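Local coordinates for putative cell invasion protein with MAC/Perforin domain (PDB 3KK7) that is of unestablished function but has the MACPF fold, shared with many pore-forming proteins, and may act in cell invasion, at residues H159-E165 with R221-Y227; A249-N255 with G270-T276. One frame throughout, in Å; residues are numbered along the deposited sequence.

Interaction 1. Residues H159-E165 with R221-Y227; sequences HGELSIE and RASALFY
Leu162, Ile164, Ala222, Ala224 and Phe226 form the apolar face of an antiparallel strand pair in the bent central sheet of the MACPF fold. Leu162 CB lies 4.2 Å from Ala224 CB; at the ring edge of Phe226 (chi1 m), Leu162 CB is 4.0 Å from Phe226 CE1. Ile164 CB meets Ala222 CB at 4.2 Å. Gly160 pairs with Phe226, and a CB there would sit tightly against Phe226 CB. Helix 236-249 and strand 251-254 pack on this face.

Beneath it runs a regular extended backbone, its axes 4.4 Å apart at 166°. Residues pair from His159-Tyr227 to Glu165-Arg221, and the hydrogen-bonded pairs are Gly160-Phe226, Leu162-Ala224 and Ile164-Ala222. Each is doubly bonded: Leu162 N reaches Ala224 O at 2.7 Å, and Ala224 N reaches Leu162 O at 3.1 Å.

The opposite face is largely polar. Arg221, extended with every chi trans, forms a salt-bridge network with Glu161 (a long pair, OE2 to NH2 3.8 Å) and Glu165, whose OE2 lies over the guanidinium face 3.3 Å from Arg221 NE, so no N-H points at it. Glu161 OE1 also pairs with Arg139, and Arg221 NH1 bonds the carbonyls of Ile69 and Ile336. One water donates to Glu161 OE2 and Leu162 O, each at 2.8 Å, and accepts from Ser223 OG at 2.5 Å.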
ATOM      1  N   HIS A 159     -14.015   7.807 -23.194  1.00 23.55           N
ATOM      2  CA  HIS A 159     -12.733   7.092 -23.239  1.00 23.76           C
ATOM      3  C   HIS A 159     -12.900   5.613 -23.522  1.00 24.06           C
ATOM      4  O   HIS A 159     -13.947   5.037 -23.259  1.00 24.38           O
ATOM      5  CB  HIS A 159     -11.992   7.254 -21.932  1.00 23.71           C
ATOM      6  CG  HIS A 159     -11.964   8.662 -21.451  1.00 23.06           C
ATOM      7  ND1 HIS A 159     -11.018   9.564 -21.874  1.00 22.12           N
ATOM      8  CD2 HIS A 159     -12.784   9.332 -20.608  1.00 22.34           C
ATOM      9  CE1 HIS A 159     -11.264  10.739 -21.314  1.00 23.44           C
ATOM     10  NE2 HIS A 159     -12.327  10.623 -20.542  1.00 22.37           N
ATOM     11  N   GLY A 160     -11.842   5.012 -24.057  1.00 24.10           N
ATOM     12  CA  GLY A 160     -11.850   3.594 -24.450  1.00 23.42           C
ATOM     13  C   GLY A 160     -10.533   2.924 -24.101  1.00 22.55           C
ATOM     14  O   GLY A 160      -9.506   3.575 -24.076  1.00 20.90           O
ATOM     15  N   GLU A 161     -10.589   1.629 -23.795  1.00 22.46           N
ATOM     16  CA  GLU A 161      -9.388   0.812 -23.600  1.00 22.48           C
ATOM     17  C   GLU A 161      -9.594  -0.534 -24.261  1.00 22.44           C
ATOM     18  O   GLU A 161     -10.696  -1.091 -24.218  1.00 23.24           O
ATOM     19  CB  GLU A 161      -9.058   0.631 -22.126  1.00 22.48           C
ATOM     20  CG  GLU A 161      -7.734  -0.097 -21.884  1.00 23.06           C
ATOM     21  CD  GLU A 161      -7.448  -0.381 -20.429  1.00 22.27           C
ATOM     22  OE1 GLU A 161      -8.188   0.089 -19.558  1.00 22.84           O
ATOM     23  OE2 GLU A 161      -6.472  -1.085 -20.154  1.00 22.47           O
ATOM     24  N   LEU A 162      -8.555  -1.038 -24.915  1.00 22.47           N
ATOM     25  CA  LEU A 162      -8.603  -2.370 -25.526  1.00 22.45           C
ATOM     26  C   LEU A 162      -7.452  -3.170 -24.964  1.00 22.72           C
ATOM     27  O   LEU A 162      -6.389  -2.603 -24.689  1.00 22.55           O
ATOM     28  CB  LEU A 162      -8.515  -2.290 -27.067  1.00 21.98           C
ATOM     29  CG  LEU A 162      -8.470  -3.548 -27.952  1.00 20.86           C
ATOM     30  CD1 LEU A 162      -9.711  -4.415 -27.779  1.00 17.64           C
ATOM     31  CD2 LEU A 162      -8.296  -3.202 -29.460  1.00 20.84           C
ATOM     32  N   SER A 163      -7.671  -4.471 -24.773  1.00 23.04           N
ATOM     33  CA  SER A 163      -6.603  -5.375 -24.385  1.00 23.76           C
ATOM     34  C   SER A 163      -6.593  -6.616 -25.257  1.00 23.80           C
ATOM     35  O   SER A 163      -7.622  -7.261 -25.469  1.00 24.61           O
ATOM     36  CB  SER A 163      -6.706  -5.765 -22.920  1.00 23.86           C
ATOM     37  OG  SER A 163      -5.486  -6.345 -22.489  1.00 25.95           O
ATOM     38  N   ILE A 164      -5.421  -6.931 -25.780  1.00 23.77           N
ATOM     39  CA  ILE A 164      -5.237  -8.061 -26.670  1.00 23.91           C
ATOM     40  C   ILE A 164      -4.108  -8.831 -26.039  1.00 24.29           C
ATOM     41  O   ILE A 164      -2.995  -8.304 -25.942  1.00 24.15           O
ATOM     42  CB  ILE A 164      -4.853  -7.587 -28.092  1.00 23.79           C
ATOM     43  CG1 ILE A 164      -5.987  -6.737 -28.663  1.00 23.62           C
ATOM     44  CG2 ILE A 164      -4.524  -8.767 -29.014  1.00 22.28           C
ATOM     45  CD1 ILE A 164      -5.786  -6.301 -30.076  1.00 23.20           C
ATOM     46  N   GLU A 165      -4.396 -10.052 -25.599  1.00 24.54           N
ATOM     47  CA  GLU A 165      -3.450 -10.832 -24.792  1.00 25.25           C
ATOM     48  C   GLU A 165      -3.250 -12.244 -25.319  1.00 24.79           C
ATOM     49  O   GLU A 165      -4.222 -12.989 -25.557  1.00 24.50           O
ATOM     50  CB  GLU A 165      -3.948 -10.930 -23.344  1.00 25.21           C
ATOM     51  CG  GLU A 165      -4.184  -9.593 -22.735  1.00 28.16           C
ATOM     52  CD  GLU A 165      -4.539  -9.615 -21.262  1.00 30.44           C
ATOM     53  OE1 GLU A 165      -5.120 -10.604 -20.740  1.00 32.98           O
ATOM     54  OE2 GLU A 165      -4.242  -8.589 -20.638  1.00 29.84           O
ATOM     55  N   ARG A 221       0.994  -8.749 -24.626  1.00 23.25           N
ATOM     56  CA  ARG A 221      -0.260  -7.989 -24.640  1.00 23.80           C
ATOM     57  C   ARG A 221      -0.120  -6.735 -25.467  1.00 24.25           C
ATOM     58  O   ARG A 221       0.911  -6.079 -25.384  1.00 24.82           O
ATOM     59  CB  ARG A 221      -0.630  -7.564 -23.225  1.00 24.03           C
ATOM     60  CG  ARG A 221      -1.798  -6.579 -23.085  1.00 24.47           C
ATOM     61  CD  ARG A 221      -2.079  -6.345 -21.607  1.00 26.06           C
ATOM     62  NE  ARG A 221      -3.271  -5.547 -21.358  1.00 27.81           N
ATOM     63  CZ  ARG A 221      -3.701  -5.195 -20.148  1.00 28.12           C
ATOM     64  NH1 ARG A 221      -3.035  -5.563 -19.063  1.00 29.83           N
ATOM     65  NH2 ARG A 221      -4.786  -4.455 -20.018  1.00 27.17           N
ATOM     66  N   ALA A 222      -1.137  -6.410 -26.267  1.00 24.34           N
ATOM     67  CA  ALA A 222      -1.214  -5.084 -26.860  1.00 24.49           C
ATOM     68  C   ALA A 222      -2.336  -4.354 -26.128  1.00 24.54           C
ATOM     69  O   ALA A 222      -3.399  -4.902 -25.896  1.00 24.38           O
ATOM     70  CB  ALA A 222      -1.462  -5.153 -28.340  1.00 24.52           C
ATOM     71  N   SER A 223      -2.060  -3.115 -25.748  1.00 25.13           N
ATOM     72  CA  SER A 223      -2.943  -2.286 -24.952  1.00 24.88           C
ATOM     73  C   SER A 223      -3.121  -1.003 -25.706  1.00 24.98           C
ATOM     74  O   SER A 223      -2.153  -0.396 -26.116  1.00 25.59           O
ATOM     75  CB  SER A 223      -2.267  -1.964 -23.633  1.00 24.90           C
ATOM     76  OG  SER A 223      -3.072  -1.083 -22.887  1.00 26.02           O
ATOM     77  N   ALA A 224      -4.364  -0.600 -25.917  1.00 25.42           N
ATOM     78  CA  ALA A 224      -4.687   0.594 -26.674  1.00 24.61           C
ATOM     79  C   ALA A 224      -5.666   1.433 -25.853  1.00 24.01           C
ATOM     80  O   ALA A 224      -6.636   0.890 -25.304  1.00 23.48           O
ATOM     81  CB  ALA A 224      -5.314   0.212 -28.021  1.00 24.37           C
ATOM     82  N   LEU A 225      -5.404   2.740 -25.777  1.00 23.11           N
ATOM     83  CA  LEU A 225      -6.325   3.680 -25.155  1.00 22.88           C
ATOM     84  C   LEU A 225      -6.906   4.547 -26.250  1.00 22.97           C
ATOM     85  O   LEU A 225      -6.225   4.844 -27.230  1.00 22.98           O
ATOM     86  CB  LEU A 225      -5.617   4.549 -24.122  1.00 22.56           C
ATOM     87  CG  LEU A 225      -4.812   3.785 -23.074  1.00 21.73           C
ATOM     88  CD1 LEU A 225      -3.978   4.768 -22.284  1.00 22.28           C
ATOM     89  CD2 LEU A 225      -5.756   3.002 -22.195  1.00 20.88           C
ATOM     90  N   PHE A 226      -8.169   4.930 -26.076  1.00 23.10           N
ATOM     91  CA  PHE A 226      -8.897   5.732 -27.042  1.00 23.13           C
ATOM     92  C   PHE A 226      -9.454   6.997 -26.388  1.00 23.69           C
ATOM     93  O   PHE A 226      -9.896   7.001 -25.209  1.00 23.28           O
ATOM     94  CB  PHE A 226     -10.075   4.951 -27.649  1.00 23.19           C
ATOM     95  CG  PHE A 226      -9.679   3.697 -28.387  1.00 22.22           C
ATOM     96  CD1 PHE A 226      -9.271   2.569 -27.707  1.00 22.63           C
ATOM     97  CD2 PHE A 226      -9.761   3.631 -29.745  1.00 21.49           C
ATOM     98  CE1 PHE A 226      -8.933   1.430 -28.380  1.00 22.61           C
ATOM     99  CE2 PHE A 226      -9.409   2.493 -30.408  1.00 21.97           C
ATOM    100  CZ  PHE A 226      -9.005   1.395 -29.724  1.00 21.35           C
ATOM    101  N   TYR A 227      -9.441   8.067 -27.171  1.00 23.76           N
ATOM    102  CA  TYR A 227     -10.021   9.326 -26.760  1.00 24.39           C
ATOM    103  C   TYR A 227     -10.916   9.840 -27.872  1.00 24.19           C
ATOM    104  O   TYR A 227     -10.434  10.220 -28.929  1.00 24.64           O
ATOM    105  CB  TYR A 227      -8.913  10.317 -26.408  1.00 24.42           C
ATOM    106  CG  TYR A 227      -9.434  11.646 -25.913  1.00 24.68           C
ATOM    107  CD1 TYR A 227      -9.727  12.668 -26.803  1.00 22.59           C
ATOM    108  CD2 TYR A 227      -9.616  11.897 -24.532  1.00 24.48           C
ATOM    109  CE1 TYR A 227     -10.203  13.908 -26.342  1.00 22.99           C
ATOM    110  CE2 TYR A 227     -10.090  13.146 -24.072  1.00 23.30           C
ATOM    111  CZ  TYR A 227     -10.373  14.134 -24.989  1.00 21.82           C
ATOM    112  OH  TYR A 227     -10.836  15.348 -24.575  1.00 25.25           O
TER
HETATM  113  O   HOH W   1      -8.971   8.291 -22.999  1.00 20.22           O
HETATM  114  O   HOH W   2      -5.087  -2.430 -22.243  1.00 22.19           O

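Interaction 2. Residues A249-N255 with G270-T276; sequences ASYEWKN and GNLSIGT
Two short antiparallel strands, edge and middle of a three-stranded sheet packed on the central MACPF sheet, pair their facing backbone groups. Strands 251-254 and 271-274 run 4.7 Å apart at 176°. Glu252 N gives to Ser273 O (2.8 Å) and Ser273 N to Glu252 O (3.0 Å); Lys254 N gives to Asn271 O (3.0 Å) and Asn271 N to Lys254 O (3.2 Å). A fifth bond, Gly275 N to Ser250 O at 2.8 Å, extends the ladder at backbone angles that call for glycine. Leu272 and Ile274 bond the backbone of Leu320 and Ile318. Ser250 OG is met by Ala246 O, Thr276 OG1 by Ser281 OG and Ile313 O. Leu272 CD1 makes a CH-pi contact, 4.3 Å from the centroid of the Trp253 five-membered ring. Lys254 NZ pairs with Glu252 OE1 at 3.4 Å; a water donates to that OE1 and Glu252 O, both at 3.2 Å, and accepts from Ser273 OG at 3.3 Å.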
ATOM      1  N   ALA A 249     -14.905  -1.988 -34.052  1.00 27.22           N
ATOM      2  CA  ALA A 249     -14.671  -1.862 -35.491  1.00 27.59           C
ATOM      3  C   ALA A 249     -13.242  -1.428 -35.824  1.00 28.10           C
ATOM      4  O   ALA A 249     -12.905  -1.270 -37.000  1.00 27.71           O
ATOM      5  CB  ALA A 249     -15.657  -0.877 -36.117  1.00 27.03           C
ATOM      6  N   SER A 250     -12.399  -1.266 -34.804  1.00 28.97           N
ATOM      7  CA  SER A 250     -11.108  -0.597 -34.972  1.00 29.85           C
ATOM      8  C   SER A 250      -9.892  -1.468 -34.818  1.00 29.95           C
ATOM      9  O   SER A 250      -8.783  -0.950 -34.711  1.00 29.83           O
ATOM     10  CB  SER A 250     -11.001   0.565 -33.991  1.00 30.05           C
ATOM     11  OG  SER A 250     -11.894   1.579 -34.393  1.00 32.58           O
ATOM     12  N   TYR A 251     -10.075  -2.784 -34.801  1.00 30.14           N
ATOM     13  CA  TYR A 251      -8.928  -3.663 -34.820  1.00 30.14           C
ATOM     14  C   TYR A 251      -9.305  -4.939 -35.511  1.00 30.65           C
ATOM     15  O   TYR A 251     -10.467  -5.203 -35.713  1.00 30.28           O
ATOM     16  CB  TYR A 251      -8.400  -3.897 -33.407  1.00 29.62           C
ATOM     17  CG  TYR A 251      -9.190  -4.878 -32.627  1.00 28.94           C
ATOM     18  CD1 TYR A 251     -10.312  -4.477 -31.916  1.00 28.13           C
ATOM     19  CD2 TYR A 251      -8.826  -6.222 -32.597  1.00 29.72           C
ATOM     20  CE1 TYR A 251     -11.068  -5.379 -31.191  1.00 28.04           C
ATOM     21  CE2 TYR A 251      -9.583  -7.149 -31.874  1.00 30.29           C
ATOM     22  CZ  TYR A 251     -10.706  -6.716 -31.174  1.00 29.29           C
ATOM     23  OH  TYR A 251     -11.454  -7.611 -30.454  1.00 28.09           O
ATOM     24  N   GLU A 252      -8.313  -5.720 -35.902  1.00 32.08           N
ATOM     25  CA  GLU A 252      -8.576  -6.985 -36.531  1.00 33.57           C
ATOM     26  C   GLU A 252      -7.619  -8.051 -36.016  1.00 34.98           C
ATOM     27  O   GLU A 252      -6.407  -7.883 -36.062  1.00 34.88           O
ATOM     28  CB  GLU A 252      -8.475  -6.856 -38.048  1.00 33.42           C
ATOM     29  CG  GLU A 252      -9.307  -7.890 -38.770  1.00 34.40           C
ATOM     30  CD  GLU A 252      -9.109  -7.869 -40.269  1.00 35.79           C
ATOM     31  OE1 GLU A 252      -7.986  -8.189 -40.715  1.00 37.93           O
ATOM     32  OE2 GLU A 252     -10.074  -7.542 -40.989  1.00 35.05           O
ATOM     33  N   TRP A 253      -8.179  -9.139 -35.505  1.00 37.21           N
ATOM     34  CA  TRP A 253      -7.404 -10.320 -35.164  1.00 39.02           C
ATOM     35  C   TRP A 253      -7.965 -11.485 -35.993  1.00 41.16           C
ATOM     36  O   TRP A 253      -8.982 -12.072 -35.627  1.00 40.87           O
ATOM     37  CB  TRP A 253      -7.474 -10.597 -33.654  1.00 38.62           C
ATOM     38  CG  TRP A 253      -6.366 -11.478 -33.122  1.00 38.63           C
ATOM     39  CD1 TRP A 253      -5.464 -12.206 -33.852  1.00 39.11           C
ATOM     40  CD2 TRP A 253      -6.079 -11.765 -31.746  1.00 37.54           C
ATOM     41  NE1 TRP A 253      -4.622 -12.899 -33.016  1.00 38.23           N
ATOM     42  CE2 TRP A 253      -4.973 -12.646 -31.722  1.00 37.03           C
ATOM     43  CE3 TRP A 253      -6.631 -11.346 -30.532  1.00 37.28           C
ATOM     44  CZ2 TRP A 253      -4.419 -13.122 -30.542  1.00 37.18           C
ATOM     45  CZ3 TRP A 253      -6.077 -11.819 -29.354  1.00 37.34           C
ATOM     46  CH2 TRP A 253      -4.975 -12.696 -29.371  1.00 37.95           C
ATOM     47  N   LYS A 254      -7.338 -11.767 -37.141  1.00 44.09           N
ATOM     48  CA  LYS A 254      -7.705 -12.927 -37.971  1.00 46.30           C
ATOM     49  C   LYS A 254      -7.024 -14.170 -37.435  1.00 48.09           C
ATOM     50  O   LYS A 254      -5.822 -14.135 -37.186  1.00 48.67           O
ATOM     51  CB  LYS A 254      -7.226 -12.776 -39.406  1.00 46.35           C
ATOM     52  CG  LYS A 254      -7.888 -11.703 -40.231  1.00 47.63           C
ATOM     53  CD  LYS A 254      -7.807 -12.064 -41.739  1.00 48.50           C
ATOM     54  CE  LYS A 254      -7.543 -10.853 -42.602  1.00 49.35           C
ATOM     55  NZ  LYS A 254      -6.121 -10.433 -42.453  1.00 49.92           N
ATOM     56  N   ASN A 255      -7.768 -15.266 -37.288  1.00 50.32           N
ATOM     57  CA  ASN A 255      -7.185 -16.567 -36.896  1.00 52.18           C
ATOM     58  C   ASN A 255      -6.472 -16.499 -35.535  1.00 53.70           C
ATOM     59  O   ASN A 255      -5.287 -16.815 -35.441  1.00 53.61           O
ATOM     60  CB  ASN A 255      -6.202 -17.086 -37.984  1.00 52.22           C
ATOM     61  CG  ASN A 255      -6.687 -16.807 -39.422  1.00 52.70           C
ATOM     62  OD1 ASN A 255      -7.656 -17.406 -39.900  1.00 52.91           O
ATOM     63  ND2 ASN A 255      -5.993 -15.905 -40.117  1.00 52.68           N
ATOM     64  N   GLY A 270      -1.611 -16.033 -37.529  1.00 37.99           N
ATOM     65  CA  GLY A 270      -2.642 -15.000 -37.377  1.00 37.93           C
ATOM     66  C   GLY A 270      -2.150 -13.591 -37.715  1.00 37.86           C
ATOM     67  O   GLY A 270      -0.954 -13.316 -37.630  1.00 38.79           O
ATOM     68  N   ASN A 271      -3.066 -12.709 -38.118  1.00 36.72           N
ATOM     69  CA  ASN A 271      -2.741 -11.324 -38.455  1.00 35.89           C
ATOM     70  C   ASN A 271      -3.394 -10.422 -37.444  1.00 34.50           C
ATOM     71  O   ASN A 271      -4.543 -10.637 -37.078  1.00 34.62           O
ATOM     72  CB  ASN A 271      -3.251 -10.952 -39.850  1.00 36.27           C
ATOM     73  CG  ASN A 271      -2.174 -11.071 -40.931  1.00 37.92           C
ATOM     74  OD1 ASN A 271      -1.749 -10.049 -41.501  1.00 41.77           O
ATOM     75  ND2 ASN A 271      -1.738 -12.298 -41.227  1.00 36.48           N
ATOM     76  N   LEU A 272      -2.664  -9.418 -36.982  1.00 32.96           N
ATOM     77  CA  LEU A 272      -3.195  -8.483 -35.993  1.00 31.81           C
ATOM     78  C   LEU A 272      -2.911  -7.024 -36.399  1.00 31.12           C
ATOM     79  O   LEU A 272      -1.776  -6.653 -36.723  1.00 31.00           O
ATOM     80  CB  LEU A 272      -2.627  -8.791 -34.597  1.00 31.05           C
ATOM     81  CG  LEU A 272      -3.079  -7.867 -33.458  1.00 29.97           C
ATOM     82  CD1 LEU A 272      -4.559  -8.046 -33.227  1.00 27.11           C
ATOM     83  CD2 LEU A 272      -2.289  -8.107 -32.182  1.00 28.50           C
ATOM     84  N   SER A 273      -3.942  -6.195 -36.377  1.00 30.35           N
ATOM     85  CA  SER A 273      -3.743  -4.789 -36.681  1.00 30.01           C
ATOM     86  C   SER A 273      -4.767  -3.972 -35.977  1.00 30.10           C
ATOM     87  O   SER A 273      -5.876  -4.445 -35.723  1.00 29.38           O
ATOM     88  CB  SER A 273      -3.843  -4.525 -38.175  1.00 29.90           C
ATOM     89  OG  SER A 273      -5.143  -4.807 -38.655  1.00 29.42           O
ATOM     90  N   ILE A 274      -4.379  -2.741 -35.664  1.00 30.56           N
ATOM     91  CA  ILE A 274      -5.279  -1.759 -35.052  1.00 31.11           C
ATOM     92  C   ILE A 274      -5.412  -0.591 -36.034  1.00 31.59           C
ATOM     93  O   ILE A 274      -4.470  -0.303 -36.777  1.00 31.41           O
ATOM     94  CB  ILE A 274      -4.745  -1.301 -33.698  1.00 30.54           C
ATOM     95  CG1 ILE A 274      -5.752  -0.438 -32.974  1.00 30.47           C
ATOM     96  CG2 ILE A 274      -3.440  -0.546 -33.866  1.00 31.92           C
ATOM     97  CD1 ILE A 274      -5.308  -0.132 -31.533  1.00 32.85           C
ATOM     98  N   GLY A 275      -6.580   0.053 -36.036  1.00 32.36           N
ATOM     99  CA  GLY A 275      -6.903   1.128 -36.976  1.00 33.46           C
ATOM    100  C   GLY A 275      -8.028   0.682 -37.891  1.00 34.32           C
ATOM    101  O   GLY A 275      -8.190  -0.503 -38.140  1.00 35.40           O
ATOM    102  N   THR A 276      -8.834   1.617 -38.372  1.00 35.02           N
ATOM    103  CA  THR A 276      -9.887   1.297 -39.327  1.00 35.36           C
ATOM    104  C   THR A 276      -9.434   1.733 -40.723  1.00 36.26           C
ATOM    105  O   THR A 276      -8.473   2.493 -40.868  1.00 36.47           O
ATOM    106  CB  THR A 276     -11.182   2.039 -38.973  1.00 35.10           C
ATOM    107  OG1 THR A 276     -10.907   3.436 -38.878  1.00 35.26           O
ATOM    108  CG2 THR A 276     -11.715   1.588 -37.662  1.00 34.61           C
TER
HETATM  109  O   HOH W   3     -10.606  -2.811 -38.642  1.00 37.55           O
HETATM  110  O   HOH W   4      -5.252  -8.077 -39.026  1.00 23.79           O

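The two contacts show how one sheet can be laid upon another. The residues between strands 220-230 and 288-298, which include interaction 2, probably correspond to the second helical cluster that in pore-forming MACPF relatives refolds into a membrane-spanning hairpin; whether they refold here is not established. With centres 13 Å apart, the apolar faces meet directly: Leu162 CD2 touches Tyr251 CD1 at 3.4 Å, Ile164 CG2 touches Trp253 CZ3 at 3.4 Å, Ala224 CB touches Ile274 CD1 at 3.5 Å, and Ile164 CD1 approaches Leu272 CD1 at 3.8 Å. Interaction 1 thus supplies a buried floor, and interaction 2 a partly solvent-exposed cover over it.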